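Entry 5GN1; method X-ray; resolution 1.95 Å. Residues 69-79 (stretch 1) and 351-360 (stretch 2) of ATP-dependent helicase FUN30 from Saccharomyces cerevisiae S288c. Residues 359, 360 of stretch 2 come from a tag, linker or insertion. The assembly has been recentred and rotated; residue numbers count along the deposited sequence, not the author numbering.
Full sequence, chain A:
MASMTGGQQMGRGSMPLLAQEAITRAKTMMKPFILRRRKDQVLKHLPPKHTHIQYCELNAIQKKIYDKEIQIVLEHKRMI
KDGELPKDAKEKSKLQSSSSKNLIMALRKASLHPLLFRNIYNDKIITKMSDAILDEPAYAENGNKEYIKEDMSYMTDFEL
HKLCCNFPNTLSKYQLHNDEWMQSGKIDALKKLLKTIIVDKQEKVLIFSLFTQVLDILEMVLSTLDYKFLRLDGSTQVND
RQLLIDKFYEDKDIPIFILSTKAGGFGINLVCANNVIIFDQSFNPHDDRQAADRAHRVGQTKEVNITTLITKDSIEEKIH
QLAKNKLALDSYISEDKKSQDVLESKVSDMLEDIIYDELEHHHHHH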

# COMPACT_ATOMS: atom_id res chain seq x y z
N GLU A 69 14.82 -6.15 -6.03
CA GLU A 69 15.04 -4.73 -5.76
C GLU A 69 16.35 -4.51 -5.02
O GLU A 69 17.05 -3.51 -5.26
CB GLU A 69 13.89 -4.16 -4.94
CG GLU A 69 12.59 -4.04 -5.71
CD GLU A 69 12.72 -3.12 -6.92
OE1 GLU A 69 13.47 -2.11 -6.85
OE2 GLU A 69 12.07 -3.42 -7.94
N ILE A 70 16.69 -5.41 -4.09
CA ILE A 70 17.93 -5.26 -3.34
C ILE A 70 19.12 -5.44 -4.28
O ILE A 70 20.15 -4.78 -4.10
CB ILE A 70 17.98 -6.24 -2.16
CG1 ILE A 70 17.03 -5.80 -1.04
CG2 ILE A 70 19.41 -6.38 -1.60
CD1 ILE A 70 17.53 -4.61 -0.23
N GLN A 71 18.99 -6.25 -5.29
CA GLN A 71 20.05 -6.43 -6.26
C GLN A 71 20.25 -5.13 -7.04
O GLN A 71 21.36 -4.73 -7.25
CB GLN A 71 19.76 -7.59 -7.20
CG GLN A 71 20.89 -7.93 -8.16
CD GLN A 71 20.66 -9.19 -8.99
OE1 GLN A 71 19.67 -9.91 -8.80
NE2 GLN A 71 21.58 -9.47 -9.91
N ILE A 72 19.17 -4.46 -7.44
CA ILE A 72 19.29 -3.17 -8.12
C ILE A 72 19.93 -2.16 -7.18
O ILE A 72 20.83 -1.40 -7.59
CB ILE A 72 17.92 -2.70 -8.64
CG1 ILE A 72 17.32 -3.74 -9.58
CG2 ILE A 72 18.06 -1.39 -9.37
CD1 ILE A 72 15.89 -3.44 -10.03
N VAL A 73 19.53 -2.17 -5.90
CA VAL A 73 20.14 -1.28 -4.91
C VAL A 73 21.65 -1.48 -4.87
O VAL A 73 22.42 -0.51 -4.77
CB VAL A 73 19.51 -1.52 -3.52
CG1 VAL A 73 20.28 -0.75 -2.48
CG2 VAL A 73 18.04 -1.11 -3.52
N LEU A 74 22.09 -2.73 -4.91
CA LEU A 74 23.52 -3.03 -4.91
C LEU A 74 24.18 -2.49 -6.18
O LEU A 74 25.22 -1.83 -6.11
CB LEU A 74 23.75 -4.53 -4.79
CG LEU A 74 23.23 -5.19 -3.51
CD1 LEU A 74 23.47 -6.72 -3.55
CD2 LEU A 74 23.86 -4.55 -2.28
N GLU A 75 23.60 -2.80 -7.34
CA GLU A 75 24.16 -2.32 -8.60
C GLU A 75 24.15 -0.80 -8.66
O GLU A 75 25.09 -0.19 -9.19
CB GLU A 75 23.38 -2.91 -9.78
CG GLU A 75 23.51 -4.41 -9.87
CD GLU A 75 22.47 -5.04 -10.75
OE1 GLU A 75 21.57 -4.31 -11.24
OE2 GLU A 75 22.54 -6.27 -10.96
N HIS A 76 23.10 -0.17 -8.12
CA HIS A 76 23.02 1.28 -8.09
C HIS A 76 24.04 1.87 -7.14
O HIS A 76 24.74 2.84 -7.47
CB HIS A 76 21.59 1.72 -7.71
CG HIS A 76 21.42 3.20 -7.50
ND1 HIS A 76 21.21 3.75 -6.26
CD2 HIS A 76 21.39 4.23 -8.38
CE1 HIS A 76 21.08 5.06 -6.37
NE2 HIS A 76 21.18 5.38 -7.65
N LYS A 77 24.17 1.29 -5.97
CA LYS A 77 25.08 1.81 -4.99
C LYS A 77 26.56 1.66 -5.35
O LYS A 77 27.37 2.45 -4.96
CB LYS A 77 24.75 1.24 -3.63
CG LYS A 77 25.45 1.91 -2.50
CD LYS A 77 24.91 3.28 -2.21
CE LYS A 77 25.77 3.93 -1.17
NZ LYS A 77 25.44 5.32 -0.92
N ARG A 78 26.88 0.67 -6.12
CA ARG A 78 28.26 0.50 -6.55
C ARG A 78 28.61 1.47 -7.68
O ARG A 78 29.73 2.00 -7.71
CB ARG A 78 28.50 -0.95 -6.98
CG ARG A 78 28.53 -1.93 -5.80
CD ARG A 78 29.16 -3.25 -6.19
NE ARG A 78 28.41 -3.91 -7.26
CZ ARG A 78 27.54 -4.90 -7.07
NH1 ARG A 78 27.32 -5.37 -5.85
NH2 ARG A 78 26.91 -5.43 -8.11
N MET A 79 27.67 1.69 -8.61
CA MET A 79 27.79 2.81 -9.54
C MET A 79 28.01 4.12 -8.81
O MET A 79 28.99 4.83 -9.05
CB MET A 79 26.54 2.89 -10.42
CG MET A 79 26.41 4.19 -11.21
SD MET A 79 25.06 4.03 -12.38
CE MET A 79 23.64 4.36 -11.31
N LEU A 351 18.54 5.96 3.96
CA LEU A 351 17.98 4.61 4.00
C LEU A 351 18.71 3.68 3.04
O LEU A 351 18.98 2.52 3.37
CB LEU A 351 16.48 4.65 3.71
CG LEU A 351 15.67 5.11 4.93
CD1 LEU A 351 14.23 5.49 4.58
CD2 LEU A 351 15.70 3.99 6.00
N GLU A 352 19.04 4.18 1.84
CA GLU A 352 19.77 3.34 0.89
C GLU A 352 21.15 2.97 1.43
O GLU A 352 21.62 1.84 1.25
CB GLU A 352 19.88 4.03 -0.47
CG GLU A 352 20.40 3.08 -1.53
CD GLU A 352 20.76 3.77 -2.84
OE1 GLU A 352 21.04 4.98 -2.84
OE2 GLU A 352 20.76 3.07 -3.86
N ASP A 353 21.80 3.90 2.09
CA ASP A 353 23.09 3.62 2.64
C ASP A 353 23.00 2.52 3.72
O ASP A 353 23.74 1.59 3.69
CB ASP A 353 23.73 4.85 3.24
CG ASP A 353 24.08 5.91 2.20
OD1 ASP A 353 24.06 5.63 1.03
OD2 ASP A 353 24.35 7.02 2.59
N ILE A 354 22.07 2.67 4.66
CA ILE A 354 21.91 1.71 5.75
C ILE A 354 21.65 0.32 5.21
O ILE A 354 22.28 -0.66 5.64
CB ILE A 354 20.78 2.18 6.69
CG1 ILE A 354 21.20 3.48 7.37
CG2 ILE A 354 20.42 1.09 7.70
CD1 ILE A 354 20.09 4.16 8.07
N ILE A 355 20.75 0.21 4.24
CA ILE A 355 20.47 -1.08 3.61
C ILE A 355 21.74 -1.65 2.98
O ILE A 355 22.02 -2.85 3.10
CB ILE A 355 19.34 -0.92 2.59
CG1 ILE A 355 18.01 -0.76 3.34
CG2 ILE A 355 19.27 -2.12 1.67
CD1 ILE A 355 16.93 -0.12 2.51
N TYR A 356 22.52 -0.80 2.33
CA TYR A 356 23.74 -1.25 1.66
C TYR A 356 24.80 -1.69 2.67
O TYR A 356 25.44 -2.73 2.48
CB TYR A 356 24.28 -0.14 0.76
CG TYR A 356 25.47 -0.55 -0.07
CD1 TYR A 356 25.32 -1.36 -1.20
CD2 TYR A 356 26.76 -0.14 0.26
CE1 TYR A 356 26.41 -1.73 -1.97
CE2 TYR A 356 27.86 -0.51 -0.50
CZ TYR A 356 27.67 -1.31 -1.61
OH TYR A 356 28.75 -1.69 -2.38
N ASP A 357 24.99 -0.91 3.74
CA ASP A 357 26.02 -1.24 4.72
C ASP A 357 25.70 -2.54 5.46
O ASP A 357 26.60 -3.32 5.77
CB ASP A 357 26.18 -0.09 5.72
CG ASP A 357 26.64 1.19 5.06
OD1 ASP A 357 27.20 1.10 3.94
OD2 ASP A 357 26.46 2.28 5.64
N GLU A 358 24.41 -2.78 5.74
CA GLU A 358 24.01 -3.98 6.46
C GLU A 358 24.00 -5.23 5.59
O GLU A 358 23.87 -6.34 6.13
CB GLU A 358 22.63 -3.77 7.10
CG GLU A 358 22.65 -2.64 8.14
CD GLU A 358 21.41 -2.58 9.01
OE1 GLU A 358 20.44 -3.34 8.75
OE2 GLU A 358 21.41 -1.77 9.96
N LEU A 359 24.23 -5.07 4.30
CA LEU A 359 24.36 -6.23 3.45
C LEU A 359 25.83 -6.56 3.28
O LEU A 359 26.26 -7.65 3.64
CB LEU A 359 23.81 -6.01 2.06
CG LEU A 359 22.34 -6.19 1.83
CD1 LEU A 359 21.98 -5.15 0.81
CD2 LEU A 359 21.98 -7.55 1.29
N GLU A 360 26.59 -5.61 2.75
CA GLU A 360 28.01 -5.76 2.47
C GLU A 360 28.85 -4.72 3.22
O GLU A 360 29.38 -5.00 4.29
CB GLU A 360 28.27 -5.67 0.97
CG GLU A 360 28.18 -7.01 0.28
CD GLU A 360 28.78 -8.12 1.10
OE1 GLU A 360 28.32 -9.24 0.99
OE2 GLU A 360 29.71 -7.87 1.84

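How does Tyr356 come to cover more surface than any other residue in this contact? The two helices cross nearly at right angles, their axes 10.3 Å apart at closest approach, and Tyr356 points its CA-to-CB bond toward the other helix. With chi1 in the t rotamer, its ring meets Lys77: CG of Lys77 lies over one face, 3.5 Å from the centroid of the Tyr356 ring and 13° off the normal, a CH-pi contact. Leu74 CD2 approaches Tyr356 CD1 at 3.7 Å, and Arg78 CG reaches Tyr356 OH at 3.4 Å. A broad, flat ring suits a place where three side chains converge.

What lets Lys77 serve both an aromatic ring and a carboxylate? Its chain is long and has two characters. With chi1 t, CG lies over the face of the Tyr356 ring; the chain then bends at chi2 (p), and the extended remainder (chi3 and chi4 t) carries the ammonium group to Asp353, where Lys77 NZ and Asp353 OD1 form a very short salt bridge and hydrogen bond of 2.4 Å. Asp353 starts with its CA-to-CB bond pointing away, yet its end comes nearer.

How is the buried carboxylate of Glu352 accommodated? Its extended side chain, t at chi1 and chi2, brings OE2 to the edge of the His76 ring, near the ring plane, where His76 ND1 donates a 2.5 Å hydrogen bond to Glu352 OE2. The CG methylene is useful too: Glu352 CG packs 3.9 Å from Val73 CG1.

What closes the contact beyond these polar groups? Branched aliphatic side chains do, filling space without needing polar partners. Ile70 CD1 meets Ile355 CG2 at 3.6 Å, and Leu359 CD1 lies 3.7 Å from both Ile70 CG2 and Leu74 CD2. Leu359 belongs to the expression tag, so this part of the 586 Å² buried between the stretches is not native.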